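Local coordinates for lipoprotein (PDB 3O0Y) that is of unknown function but belongs to a family related to metallopeptidases and is probably a lipid-anchored protein of a cold-adapted bacterium, at residues 358-363 against 427-432; 366-371 against 436-442; 472-476 against 583-588. All blocks are in the same frame, centred on the assembly; numbering follows the deposited sequence.

Contacts 1 and 2 use the same helix, 353-373, two turns apart, packing it first against the loop leading into helix 432-439 and then against that helix and the turn after it. Their centres lie about 12 Å apart and they touch, Leu432 CG lying 3.9 Å from Tyr366 CE2. Contact 3 joins two other helices, 467-483 and 580-588, and meets contact 2 through Pro442 O and Trp473 NE1, a probable hydrogen bond of 2.8 Å. Contact 1 is partly buried, with a salt bridge beside leucine packing. Contact 2 is buried and apolar with one water at its margin, and contact 3 is a buried aromatic cluster.

Contact 1. Residues 358-363 against 427-432; sequences ELLSDI and NPKFGL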
ATOM      1  N   GLU A 358      12.238  17.674  16.820  1.00  5.10           N
ATOM      2  CA  GLU A 358      11.896  18.809  15.969  1.00  6.48           C
ATOM      3  C   GLU A 358      11.141  18.329  14.742  1.00  4.74           C
ATOM      4  O   GLU A 358      10.117  18.890  14.364  1.00  6.15           O
ATOM      5  CB  GLU A 358      13.135  19.611  15.559  1.00  6.91           C
ATOM      6  CG  GLU A 358      12.717  20.944  14.860  1.00  9.93           C
ATOM      7  CD  GLU A 358      13.882  21.763  14.319  1.00 22.12           C
ATOM      8  OE1 GLU A 358      15.029  21.379  14.515  1.00 24.69           O
ATOM      9  OE2 GLU A 358      13.616  22.740  13.602  1.00 25.45           O
ATOM     10  N   LEU A 359      11.638  17.279  14.082  1.00  6.15           N
ATOM     11  CA  LEU A 359      10.967  16.722  12.962  1.00  5.80           C
ATOM     12  C   LEU A 359       9.536  16.321  13.308  1.00  6.68           C
ATOM     13  O   LEU A 359       8.586  16.655  12.608  1.00  5.16           O
ATOM     14  CB  LEU A 359      11.796  15.554  12.404  1.00  6.16           C
ATOM     15  CG  LEU A 359      11.402  14.928  11.109  1.00  7.35           C
ATOM     16  CD1 LEU A 359      12.576  13.940  10.577  1.00  7.29           C
ATOM     17  CD2 LEU A 359      10.060  14.191  11.237  1.00  8.64           C
ATOM     18  N   LEU A 360       9.362  15.609  14.416  1.00  7.37           N
ATOM     19  CA  LEU A 360       8.033  15.141  14.818  1.00  6.77           C
ATOM     20  C   LEU A 360       7.089  16.295  15.170  1.00  7.72           C
ATOM     21  O   LEU A 360       5.911  16.243  14.809  1.00  6.15           O
ATOM     22  CB  LEU A 360       8.140  14.149  15.967  1.00  6.34           C
ATOM     23  CG  LEU A 360       8.692  12.744  15.579  1.00  7.57           C
ATOM     24  CD1 LEU A 360       9.120  11.999  16.883  1.00 11.21           C
ATOM     25  CD2 LEU A 360       7.734  11.957  14.791  1.00  8.40           C
ATOM     26  N   SER A 361       7.627  17.345  15.797  1.00  8.02           N
ATOM     27  CA  SER A 361       6.827  18.536  16.110  1.00  8.94           C
ATOM     28  C   SER A 361       6.426  19.251  14.856  1.00  7.32           C
ATOM     29  O   SER A 361       5.294  19.758  14.730  1.00  8.45           O
ATOM     30  CB  SER A 361       7.572  19.518  17.033  1.00 10.85           C
ATOM     31  OG  SER A 361       7.825  18.767  18.234  1.00 19.44           O
ATOM     32  N   ASP A 362       7.361  19.345  13.935  1.00  6.26           N
ATOM     33  CA  ASP A 362       7.035  19.962  12.634  1.00  6.74           C
ATOM     34  C   ASP A 362       5.919  19.233  11.900  1.00  6.65           C
ATOM     35  O   ASP A 362       4.929  19.875  11.403  1.00  7.96           O
ATOM     36  CB  ASP A 362       8.263  20.045  11.702  1.00  6.85           C
ATOM     37  CG  ASP A 362       9.299  21.123  12.140  1.00 10.93           C
ATOM     38  OD1 ASP A 362       9.004  22.022  13.022  1.00 10.55           O
ATOM     39  OD2 ASP A 362      10.424  21.088  11.549  1.00 12.94           O
ATOM     40  N   ILE A 363       6.028  17.909  11.817  1.00  5.88           N
ATOM     41  CA  ILE A 363       4.947  17.078  11.235  1.00  9.31           C
ATOM     42  C   ILE A 363       3.602  17.324  11.870  1.00  9.49           C
ATOM     43  O   ILE A 363       2.588  17.537  11.177  1.00  9.36           O
ATOM     44  CB  ILE A 363       5.166  15.571  11.420  1.00  9.61           C
ATOM     45  CG1 ILE A 363       6.150  15.125  10.449  1.00 11.59           C
ATOM     46  CG2 ILE A 363       3.780  14.805  11.107  1.00 16.05           C
ATOM     47  CD1 ILE A 363       6.523  13.604  10.744  1.00  7.72           C
ATOM     48  N   ASN A 427      15.618  12.817   5.340  1.00  9.87           N
ATOM     49  CA  ASN A 427      14.478  13.651   5.763  1.00  7.74           C
ATOM     50  C   ASN A 427      14.739  15.123   5.616  1.00  8.03           C
ATOM     51  O   ASN A 427      14.588  15.876   6.581  1.00  7.21           O
ATOM     52  CB  ASN A 427      14.148  13.366   7.226  1.00  7.08           C
ATOM     53  CG  ASN A 427      13.511  11.966   7.441  1.00 11.23           C
ATOM     54  OD1 ASN A 427      14.195  10.997   7.869  1.00 13.67           O
ATOM     55  ND2 ASN A 427      12.262  11.866   7.160  1.00  9.55           N
ATOM     56  N   PRO A 428      15.186  15.539   4.428  1.00  8.46           N
ATOM     57  CA  PRO A 428      15.438  16.963   4.270  1.00  8.37           C
ATOM     58  C   PRO A 428      14.181  17.752   4.613  1.00  7.14           C
ATOM     59  O   PRO A 428      13.046  17.382   4.295  1.00  7.07           O
ATOM     60  CB  PRO A 428      15.753  17.110   2.781  1.00  8.05           C
ATOM     61  CG  PRO A 428      15.083  15.958   2.094  1.00 11.44           C
ATOM     62  CD  PRO A 428      15.222  14.816   3.139  1.00  9.73           C
ATOM     63  N   LYS A 429      14.372  18.904   5.227  1.00  6.96           N
ATOM     64  CA  LYS A 429      13.225  19.657   5.650  1.00  6.69           C
ATOM     65  C   LYS A 429      12.242  19.998   4.544  1.00  8.62           C
ATOM     66  O   LYS A 429      11.031  20.130   4.828  1.00  9.63           O
ATOM     67  CB  LYS A 429      13.606  20.922   6.364  1.00  6.65           C
ATOM     68  CG  LYS A 429      14.454  20.640   7.669  1.00  8.26           C
ATOM     69  CD  LYS A 429      14.589  21.911   8.482  1.00 12.44           C
ATOM     70  CE  LYS A 429      15.455  21.690   9.739  1.00 17.11           C
ATOM     71  NZ  LYS A 429      15.487  22.900  10.609  1.00 21.77           N
ATOM     72  N   PHE A 430      12.767  20.247   3.363  1.00  5.85           N
ATOM     73  CA  PHE A 430      11.933  20.678   2.193  1.00  6.74           C
ATOM     74  C   PHE A 430      11.053  19.570   1.617  1.00  8.93           C
ATOM     75  O   PHE A 430      10.262  19.821   0.735  1.00  8.88           O
ATOM     76  CB  PHE A 430      12.802  21.289   1.103  1.00  7.37           C
ATOM     77  CG  PHE A 430      13.921  20.416   0.597  1.00  6.60           C
ATOM     78  CD1 PHE A 430      13.668  19.338  -0.218  1.00  9.83           C
ATOM     79  CD2 PHE A 430      15.248  20.732   0.878  1.00  7.28           C
ATOM     80  CE1 PHE A 430      14.660  18.570  -0.729  1.00 13.35           C
ATOM     81  CE2 PHE A 430      16.303  19.942   0.374  1.00  7.99           C
ATOM     82  CZ  PHE A 430      16.034  18.885  -0.432  1.00 10.11           C
ATOM     83  N   GLY A 431      11.232  18.329   2.091  1.00  7.23           N
ATOM     84  CA  GLY A 431      10.388  17.229   1.634  1.00  7.64           C
ATOM     85  C   GLY A 431       9.305  16.756   2.587  1.00  7.12           C
ATOM     86  O   GLY A 431       8.454  15.921   2.230  1.00  7.43           O
ATOM     87  N   LEU A 432       9.311  17.296   3.800  1.00  6.27           N
ATOM     88  CA  LEU A 432       8.418  16.795   4.824  1.00  6.39           C
ATOM     89  C   LEU A 432       6.965  17.230   4.705  1.00  6.30           C
ATOM     90  O   LEU A 432       6.086  16.462   5.090  1.00  5.29           O
ATOM     91  CB  LEU A 432       8.996  17.122   6.181  1.00  6.43           C
ATOM     92  CG  LEU A 432       8.332  16.541   7.418  1.00 12.44           C
ATOM     93  CD1 LEU A 432       8.342  15.003   7.373  1.00 18.68           C
ATOM     94  CD2 LEU A 432       9.108  17.046   8.753  1.00 18.20           C
TER
HETATM   95  O   HOH W   1      12.268  23.055  11.361  1.00 25.43           O
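Leu432 lays its isobutyl group across Leu359 and Ile363, which are one helical turn apart on helix 353-373. Its CD2 is 3.9 Å from Leu359 CD2 and its CD1 is 3.8 Å from Ile363 CG1, so the branched end of Leu432 packs against both residues, its CD2 lying near each. This is helix-against-loop packing: residues 427-432 are the last part of the connection from strand 416-419 to helix 432-439, and the CA-to-CB bond of Leu432 points toward helix 353-373. Asp362 adds a looser touch, its CB lying 4.3 Å from Leu432 CD2. Further back along the loop, Asn427 CB lies 3.7 Å from Leu359 CD1 and closes the other end of the patch. Between them, Gly431 N is hydrogen-bonded to Pro428 O (3.0 Å). Phe430 meets Phe347 edge-to-face. Tyr349 touches Leu359 and Leu432 and also Glu358 and Lys429, while strand 416-419 meets the apolar patch through Tyr417, against Ile363 and Leu432, and Ile419, against Asn427. Toward solvent the chemistry becomes ionic. The extended Lys429 side chain, trans beyond chi1, reaches Glu358 in a long salt bridge, NZ to OE2 3.5 Å. Asp362 OD2, one turn on, is also hydrogen-bonded to Tyr349 OH. Water W1 sits among the three charged ends, 2.6 Å from Glu358 OE2 and 2.7 Å from Asp362 OD2, and accepts a weak hydrogen bond of 3.3 Å from Lys429 NZ.

Contact 2. Residues 366-371 against 436-442; sequences YITEVT and TYHEANP
Residues 366-371 form a continuous piece of helix 353-373 (Tyr366 chi1 m, Ile367 mt, Val370 p), and against them residues 436-439 end helix 432-439 and run on into an irregular segment. His438-Glu439 recalls the first half of the HEXXH motif of the Peptidase_MA clan, but Pro442 stands where its second histidine would be and the helix ends before His444; a metal-binding role is only a possibility. Thr436 (chi1 m) opens the contact, its CG2 3.6 Å from Ile367 CG1 and 4.0 Å from Tyr366 CB, while its OG1 is hydrogen-bonded to Tyr417 OH and lies at the edge of the Tyr366 ring. Tyr437 (chi1 m) swings its ring alongside the helix, CE1 3.8 Å from Val370 CB and 4.4 Å from Tyr366 CB. Its hydroxyl OH donates to water W2 at 2.7 Å, and W2 in turn donates to Tyr366 O (2.8 Å) and Glu369 OE1 (2.6 Å). Ala440 leaves helical geometry (phi/psi -105/-109) although its N still bonds Thr436 O at 3.0 Å; its CB sits 4.1 Å from Ile367 CD1. Asn441 is extended (-112/136), its CA 6.4 Å from that of Thr371 and its O 3.3 Å from Val370 CG1. Thr371 (chi1 m) bonds back from OG1 to Ile367 O at 2.7 Å. A cis peptide precedes Pro442, whose CD lies 4.3 Å from Val370 CG2. Around this, helix 444-452 brings Trp446 against Thr371 and Asn441, helix 467-483 packs Ala481 on Tyr437, and Tyr417 of strand 416-419 holds Thr436.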
ATOM      1  N   TYR A 366       2.253  20.597  10.842  1.00  7.35           N
ATOM      2  CA  TYR A 366       1.765  20.609   9.473  1.00  6.23           C
ATOM      3  C   TYR A 366       0.354  20.031   9.392  1.00  7.56           C
ATOM      4  O   TYR A 366      -0.484  20.534   8.602  1.00  6.63           O
ATOM      5  CB  TYR A 366       2.681  19.880   8.493  1.00  6.51           C
ATOM      6  CG  TYR A 366       4.091  20.407   8.344  1.00  6.02           C
ATOM      7  CD1 TYR A 366       4.381  21.759   8.488  1.00  7.43           C
ATOM      8  CD2 TYR A 366       5.139  19.531   8.085  1.00  6.22           C
ATOM      9  CE1 TYR A 366       5.689  22.210   8.382  1.00 10.75           C
ATOM     10  CE2 TYR A 366       6.456  19.972   7.945  1.00  6.94           C
ATOM     11  CZ  TYR A 366       6.726  21.329   8.107  1.00  8.59           C
ATOM     12  OH  TYR A 366       8.018  21.852   7.969  1.00  8.98           O
ATOM     13  N   ILE A 367       0.128  18.909  10.077  1.00  5.86           N
ATOM     14  CA  ILE A 367      -1.217  18.236  10.075  1.00  6.28           C
ATOM     15  C   ILE A 367      -2.239  19.177  10.627  1.00  7.09           C
ATOM     16  O   ILE A 367      -3.300  19.362  10.010  1.00  7.21           O
ATOM     17  CB  ILE A 367      -1.198  16.916  10.839  1.00  4.15           C
ATOM     18  CG1 ILE A 367      -0.247  15.981  10.168  1.00  6.42           C
ATOM     19  CG2 ILE A 367      -2.652  16.304  10.916  1.00  7.44           C
ATOM     20  CD1 ILE A 367      -0.034  14.688  10.933  1.00  7.27           C
ATOM     21  N   THR A 368      -1.961  19.815  11.769  1.00  9.48           N
ATOM     22  CA  THR A 368      -2.912  20.687  12.409  1.00  9.18           C
ATOM     23  C   THR A 368      -3.301  21.853  11.498  1.00  9.23           C
ATOM     24  O   THR A 368      -4.508  22.222  11.402  1.00  8.67           O
ATOM     25  CB  THR A 368      -2.333  21.204  13.774  1.00 12.01           C
ATOM     26  OG1 THR A 368      -2.074  20.054  14.580  1.00 15.17           O
ATOM     27  CG2 THR A 368      -3.283  22.184  14.460  1.00 13.31           C
ATOM     28  N   GLU A 369      -2.285  22.496  10.926  1.00  6.54           N
ATOM     29  CA  GLU A 369      -2.513  23.645  10.082  1.00  8.48           C
ATOM     30  C   GLU A 369      -3.344  23.279   8.844  1.00  7.46           C
ATOM     31  O   GLU A 369      -4.282  23.961   8.520  1.00  8.35           O
ATOM     32  CB  GLU A 369      -1.186  24.274   9.690  1.00  9.83           C
ATOM     33  CG  GLU A 369      -1.296  25.411   8.684  1.00 14.63           C
ATOM     34  CD  GLU A 369       0.138  25.824   8.178  1.00 23.63           C
ATOM     35  OE1 GLU A 369       1.014  24.934   7.818  1.00 21.77           O
ATOM     36  OE2 GLU A 369       0.394  27.041   8.242  1.00 28.96           O
ATOM     37  N   VAL A 370      -2.953  22.253   8.101  1.00  5.80           N
ATOM     38  CA  VAL A 370      -3.646  21.948   6.846  1.00  6.06           C
ATOM     39  C   VAL A 370      -5.080  21.501   7.120  1.00  6.94           C
ATOM     40  O   VAL A 370      -5.958  21.783   6.358  1.00  7.30           O
ATOM     41  CB  VAL A 370      -2.887  20.931   5.972  1.00  4.84           C
ATOM     42  CG1 VAL A 370      -2.863  19.450   6.594  1.00  6.15           C
ATOM     43  CG2 VAL A 370      -3.465  20.975   4.527  1.00  3.42           C
ATOM     44  N   THR A 371      -5.304  20.771   8.213  1.00  7.13           N
ATOM     45  CA  THR A 371      -6.624  20.218   8.473  1.00  7.30           C
ATOM     46  C   THR A 371      -7.593  21.326   8.753  1.00  8.62           C
ATOM     47  O   THR A 371      -8.725  21.313   8.273  1.00 10.21           O
ATOM     48  CB  THR A 371      -6.557  19.249   9.676  1.00  8.29           C
ATOM     49  OG1 THR A 371      -5.638  18.208   9.375  1.00  8.58           O
ATOM     50  CG2 THR A 371      -7.956  18.635  10.006  1.00 12.11           C
ATOM     51  N   THR A 436       3.837  14.628   4.408  1.00  5.84           N
ATOM     52  CA  THR A 436       2.854  14.698   5.460  1.00  7.24           C
ATOM     53  C   THR A 436       1.423  14.898   4.903  1.00  7.10           C
ATOM     54  O   THR A 436       0.419  14.303   5.416  1.00  6.93           O
ATOM     55  CB  THR A 436       3.231  15.772   6.468  1.00  7.20           C
ATOM     56  OG1 THR A 436       4.492  15.444   7.088  1.00  7.87           O
ATOM     57  CG2 THR A 436       2.129  16.025   7.475  1.00  6.52           C
ATOM     58  N   TYR A 437       1.320  15.679   3.821  1.00  6.82           N
ATOM     59  CA  TYR A 437       0.047  15.787   3.142  1.00  7.55           C
ATOM     60  C   TYR A 437      -0.379  14.541   2.467  1.00  7.48           C
ATOM     61  O   TYR A 437      -1.579  14.179   2.467  1.00  8.72           O
ATOM     62  CB  TYR A 437       0.031  17.003   2.208  1.00  6.14           C
ATOM     63  CG  TYR A 437       0.420  18.327   2.843  1.00  6.08           C
ATOM     64  CD1 TYR A 437       0.078  18.670   4.156  1.00  6.63           C
ATOM     65  CD2 TYR A 437       1.191  19.250   2.144  1.00  5.11           C
ATOM     66  CE1 TYR A 437       0.469  19.820   4.709  1.00  7.93           C
ATOM     67  CE2 TYR A 437       1.526  20.428   2.686  1.00  6.20           C
ATOM     68  CZ  TYR A 437       1.199  20.727   3.969  1.00  7.24           C
ATOM     69  OH  TYR A 437       1.643  21.924   4.560  1.00  7.99           O
ATOM     70  N   HIS A 438       0.577  13.821   1.877  1.00  6.80           N
ATOM     71  CA  HIS A 438       0.333  12.581   1.222  1.00  7.95           C
ATOM     72  C   HIS A 438      -0.156  11.488   2.163  1.00  5.68           C
ATOM     73  O   HIS A 438      -1.173  10.820   1.861  1.00  5.52           O
ATOM     74  CB  HIS A 438       1.636  12.143   0.630  1.00  9.48           C
ATOM     75  CG  HIS A 438       1.566  10.865  -0.141  1.00 13.36           C
ATOM     76  ND1 HIS A 438       1.623   9.631   0.426  1.00 20.17           N
ATOM     77  CD2 HIS A 438       1.303  10.644  -1.461  1.00 24.19           C
ATOM     78  CE1 HIS A 438       1.642   8.699  -0.501  1.00 15.04           C
ATOM     79  NE2 HIS A 438       1.346   9.272  -1.658  1.00 28.01           N
ATOM     80  N   GLU A 439       0.480  11.385   3.331  1.00  4.81           N
ATOM     81  CA  GLU A 439       0.201  10.274   4.250  1.00  5.78           C
ATOM     82  C   GLU A 439      -1.008  10.525   5.105  1.00  7.42           C
ATOM     83  O   GLU A 439      -1.772   9.597   5.472  1.00  8.88           O
ATOM     84  CB  GLU A 439       1.413   9.930   5.084  1.00  5.83           C
ATOM     85  CG  GLU A 439       2.692   9.436   4.329  1.00  6.89           C
ATOM     86  CD  GLU A 439       2.557   8.179   3.552  1.00 13.21           C
ATOM     87  OE1 GLU A 439       1.510   7.556   3.560  1.00 10.44           O
ATOM     88  OE2 GLU A 439       3.569   7.845   2.903  1.00 12.66           O
ATOM     89  N   ALA A 440      -1.144  11.753   5.536  1.00  5.72           N
ATOM     90  CA  ALA A 440      -2.190  12.119   6.481  1.00  5.17           C
ATOM     91  C   ALA A 440      -3.302  12.878   5.802  1.00  5.92           C
ATOM     92  O   ALA A 440      -4.114  12.218   5.127  1.00  7.39           O
ATOM     93  CB  ALA A 440      -1.608  12.775   7.724  1.00  6.74           C
ATOM     94  N   ASN A 441      -3.471  14.176   6.037  1.00  6.25           N
ATOM     95  CA  ASN A 441      -4.490  14.981   5.475  1.00  4.91           C
ATOM     96  C   ASN A 441      -3.927  16.031   4.487  1.00  6.27           C
ATOM     97  O   ASN A 441      -2.924  16.673   4.797  1.00  6.88           O
ATOM     98  CB  ASN A 441      -5.180  15.751   6.578  1.00  8.06           C
ATOM     99  CG  ASN A 441      -5.854  14.791   7.602  1.00  8.26           C
ATOM    100  OD1 ASN A 441      -6.206  13.625   7.244  1.00  8.36           O
ATOM    101  ND2 ASN A 441      -6.081  15.280   8.792  1.00  8.57           N
ATOM    102  N   PRO A 442      -4.572  16.187   3.347  1.00  6.75           N
ATOM    103  CA  PRO A 442      -5.811  15.627   2.803  1.00  5.51           C
ATOM    104  C   PRO A 442      -5.607  14.324   2.016  1.00  4.78           C
ATOM    105  O   PRO A 442      -6.579  13.876   1.374  1.00  6.73           O
ATOM    106  CB  PRO A 442      -6.253  16.718   1.801  1.00  7.67           C
ATOM    107  CG  PRO A 442      -5.105  17.533   1.608  1.00  9.08           C
ATOM    108  CD  PRO A 442      -4.000  17.231   2.467  1.00  9.37           C
TER
HETATM  109  O   HOH W   2       0.560  22.501   6.965  1.00  6.78           O

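Contact 3. Residues 472-476 against 583-588; sequences GWALY and FHDVVL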
ATOM      1  N   GLY A 472      -3.555   7.759  -6.581  1.00  5.95           N
ATOM      2  CA  GLY A 472      -3.803   8.924  -7.338  1.00  6.59           C
ATOM      3  C   GLY A 472      -4.432  10.025  -6.492  1.00  5.95           C
ATOM      4  O   GLY A 472      -4.051  11.213  -6.621  1.00  6.71           O
ATOM      5  N   TRP A 473      -5.324   9.643  -5.575  1.00  4.15           N
ATOM      6  CA  TRP A 473      -5.934  10.627  -4.670  1.00  4.62           C
ATOM      7  C   TRP A 473      -4.840  11.310  -3.827  1.00  4.87           C
ATOM      8  O   TRP A 473      -4.852  12.529  -3.662  1.00  4.83           O
ATOM      9  CB  TRP A 473      -6.973   9.959  -3.728  1.00  6.62           C
ATOM     10  CG  TRP A 473      -7.346  10.984  -2.627  1.00  2.90           C
ATOM     11  CD1 TRP A 473      -6.798  11.082  -1.415  1.00  4.57           C
ATOM     12  CD2 TRP A 473      -8.086  12.200  -2.842  1.00  3.74           C
ATOM     13  NE1 TRP A 473      -7.200  12.251  -0.815  1.00  4.25           N
ATOM     14  CE2 TRP A 473      -8.006  12.935  -1.671  1.00  3.36           C
ATOM     15  CE3 TRP A 473      -8.875  12.660  -3.867  1.00  3.86           C
ATOM     16  CZ2 TRP A 473      -8.628  14.175  -1.542  1.00  3.56           C
ATOM     17  CZ3 TRP A 473      -9.483  13.892  -3.751  1.00  6.51           C
ATOM     18  CH2 TRP A 473      -9.409  14.586  -2.579  1.00  5.70           C
ATOM     19  N   ALA A 474      -3.946  10.519  -3.250  1.00  3.10           N
ATOM     20  CA  ALA A 474      -2.972  11.093  -2.310  1.00  6.57           C
ATOM     21  C   ALA A 474      -2.026  12.032  -3.057  1.00  8.27           C
ATOM     22  O   ALA A 474      -1.711  13.101  -2.572  1.00  7.16           O
ATOM     23  CB  ALA A 474      -2.195  10.005  -1.556  1.00  6.96           C
ATOM     24  N   LEU A 475      -1.615  11.664  -4.281  1.00  6.56           N
ATOM     25  CA  LEU A 475      -0.790  12.576  -5.085  1.00  5.88           C
ATOM     26  C   LEU A 475      -1.543  13.844  -5.500  1.00  7.46           C
ATOM     27  O   LEU A 475      -0.988  14.978  -5.424  1.00  8.20           O
ATOM     28  CB  LEU A 475      -0.217  11.789  -6.304  1.00  8.12           C
ATOM     29  CG  LEU A 475       0.871  12.419  -7.137  1.00 13.44           C
ATOM     30  CD1 LEU A 475       2.090  12.809  -6.237  1.00 15.94           C
ATOM     31  CD2 LEU A 475       1.222  11.483  -8.329  1.00  9.83           C
ATOM     32  N   TYR A 476      -2.845  13.709  -5.863  1.00  5.54           N
ATOM     33  CA  TYR A 476      -3.706  14.870  -6.104  1.00  6.26           C
ATOM     34  C   TYR A 476      -3.779  15.770  -4.880  1.00  6.94           C
ATOM     35  O   TYR A 476      -3.691  16.989  -5.051  1.00  4.96           O
ATOM     36  CB  TYR A 476      -5.095  14.421  -6.578  1.00  6.91           C
ATOM     37  CG  TYR A 476      -6.128  15.496  -6.558  1.00  7.36           C
ATOM     38  CD1 TYR A 476      -6.276  16.365  -7.619  1.00  5.08           C
ATOM     39  CD2 TYR A 476      -7.002  15.610  -5.519  1.00  6.66           C
ATOM     40  CE1 TYR A 476      -7.226  17.429  -7.559  1.00  6.06           C
ATOM     41  CE2 TYR A 476      -7.948  16.647  -5.457  1.00  8.40           C
ATOM     42  CZ  TYR A 476      -8.101  17.507  -6.508  1.00  5.18           C
ATOM     43  OH  TYR A 476      -9.011  18.596  -6.364  1.00  7.13           O
ATOM     44  N   PHE A 583     -16.874  18.991  -5.621  1.00  6.90           N
ATOM     45  CA  PHE A 583     -16.084  18.032  -6.376  1.00  6.97           C
ATOM     46  C   PHE A 583     -15.408  17.049  -5.438  1.00  6.46           C
ATOM     47  O   PHE A 583     -15.394  15.872  -5.691  1.00  6.25           O
ATOM     48  CB  PHE A 583     -15.025  18.766  -7.220  1.00  8.54           C
ATOM     49  CG  PHE A 583     -14.076  17.865  -7.949  1.00  7.47           C
ATOM     50  CD1 PHE A 583     -14.521  17.235  -9.097  1.00  8.90           C
ATOM     51  CD2 PHE A 583     -12.754  17.703  -7.584  1.00  7.57           C
ATOM     52  CE1 PHE A 583     -13.705  16.317  -9.793  1.00  7.86           C
ATOM     53  CE2 PHE A 583     -11.923  16.816  -8.274  1.00  9.68           C
ATOM     54  CZ  PHE A 583     -12.407  16.144  -9.427  1.00  8.60           C
ATOM     55  N   HIS A 584     -14.819  17.556  -4.370  1.00  6.14           N
ATOM     56  CA  HIS A 584     -14.207  16.674  -3.380  1.00  5.68           C
ATOM     57  C   HIS A 584     -15.206  15.704  -2.738  1.00  7.51           C
ATOM     58  O   HIS A 584     -14.859  14.580  -2.448  1.00  6.35           O
ATOM     59  CB  HIS A 584     -13.441  17.489  -2.321  1.00  5.51           C
ATOM     60  CG  HIS A 584     -12.169  18.113  -2.839  1.00  4.92           C
ATOM     61  ND1 HIS A 584     -11.619  19.257  -2.326  1.00  4.91           N
ATOM     62  CD2 HIS A 584     -11.434  17.807  -3.942  1.00  7.14           C
ATOM     63  CE1 HIS A 584     -10.528  19.561  -3.016  1.00  7.08           C
ATOM     64  NE2 HIS A 584     -10.403  18.705  -4.016  1.00  6.70           N
ATOM     65  N   ASP A 585     -16.417  16.128  -2.506  1.00  5.23           N
ATOM     66  CA  ASP A 585     -17.413  15.255  -1.922  1.00  7.10           C
ATOM     67  C   ASP A 585     -17.756  14.135  -2.921  1.00  7.90           C
ATOM     68  O   ASP A 585     -17.853  12.960  -2.526  1.00  7.86           O
ATOM     69  CB  ASP A 585     -18.660  15.982  -1.566  1.00  7.61           C
ATOM     70  CG  ASP A 585     -18.528  16.882  -0.326  1.00 16.09           C
ATOM     71  OD1 ASP A 585     -17.585  16.765   0.502  1.00 18.67           O
ATOM     72  OD2 ASP A 585     -19.496  17.655  -0.146  1.00 20.96           O
ATOM     73  N   VAL A 586     -17.865  14.469  -4.215  1.00  7.00           N
ATOM     74  CA  VAL A 586     -18.134  13.403  -5.207  1.00  6.95           C
ATOM     75  C   VAL A 586     -16.978  12.434  -5.290  1.00  7.84           C
ATOM     76  O   VAL A 586     -17.192  11.189  -5.413  1.00  8.01           O
ATOM     77  CB  VAL A 586     -18.380  14.032  -6.647  1.00  9.27           C
ATOM     78  CG1 VAL A 586     -18.552  12.886  -7.725  1.00  9.58           C
ATOM     79  CG2 VAL A 586     -19.541  14.967  -6.622  1.00 11.72           C
ATOM     80  N   VAL A 587     -15.746  12.921  -5.205  1.00  6.17           N
ATOM     81  CA  VAL A 587     -14.608  12.029  -5.329  1.00  6.48           C
ATOM     82  C   VAL A 587     -14.436  11.102  -4.092  1.00  7.62           C
ATOM     83  O   VAL A 587     -14.126   9.933  -4.192  1.00  8.68           O
ATOM     84  CB  VAL A 587     -13.314  12.812  -5.606  1.00  5.14           C
ATOM     85  CG1 VAL A 587     -12.043  11.891  -5.595  1.00  6.32           C
ATOM     86  CG2 VAL A 587     -13.441  13.512  -6.948  1.00  6.35           C
ATOM     87  N   LEU A 588     -14.626  11.675  -2.923  1.00  5.55           N
ATOM     88  CA  LEU A 588     -14.280  10.968  -1.685  1.00  6.78           C
ATOM     89  C   LEU A 588     -15.442  10.197  -1.055  1.00  8.22           C
ATOM     90  O   LEU A 588     -15.214   9.182  -0.380  1.00  8.68           O
ATOM     91  CB  LEU A 588     -13.760  11.995  -0.661  1.00  6.83           C
ATOM     92  CG  LEU A 588     -12.397  12.645  -0.965  1.00  4.92           C
ATOM     93  CD1 LEU A 588     -12.077  13.735   0.035  1.00  7.24           C
ATOM     94  CD2 LEU A 588     -11.340  11.549  -0.908  1.00  6.67           C
TER
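Two helical segments whose axes come no nearer than 12.8 Å are joined by a short hydrogen bond, 2.7 Å, between Tyr476 OH and His584 NE2. The segments run nearly antiparallel (crossing angle -156°), and at that separation the gap is bridged by large side chains, an aromatic cluster of Trp473, Tyr476 and His584. Trp473 turns the edge of its six-membered ring to the face of His584 in an offset edge-to-face pair, centroids 5.9 Å apart and planes at 88°. Val587 CG1 meets Trp473 CE3 at 3.7 Å, and Phe583 CE2 lies 3.9 Å from Tyr476 OH. The polar ends are paired beyond the interface: Trp473 NE1 bonds Pro442 O, His584 ND1 bonds Val377 O, and Arg567 shares Tyr476 OH. Phe378 stacks on His584. The contact thus ties helix 580-588 to helix 467-483 in a buried, mainly helical part of the fold. Leu588 lies over the face of the indole in a CH-pi contact, CD2 3.7 Å from the centroid of Trp473's six-membered ring and 9° off its normal.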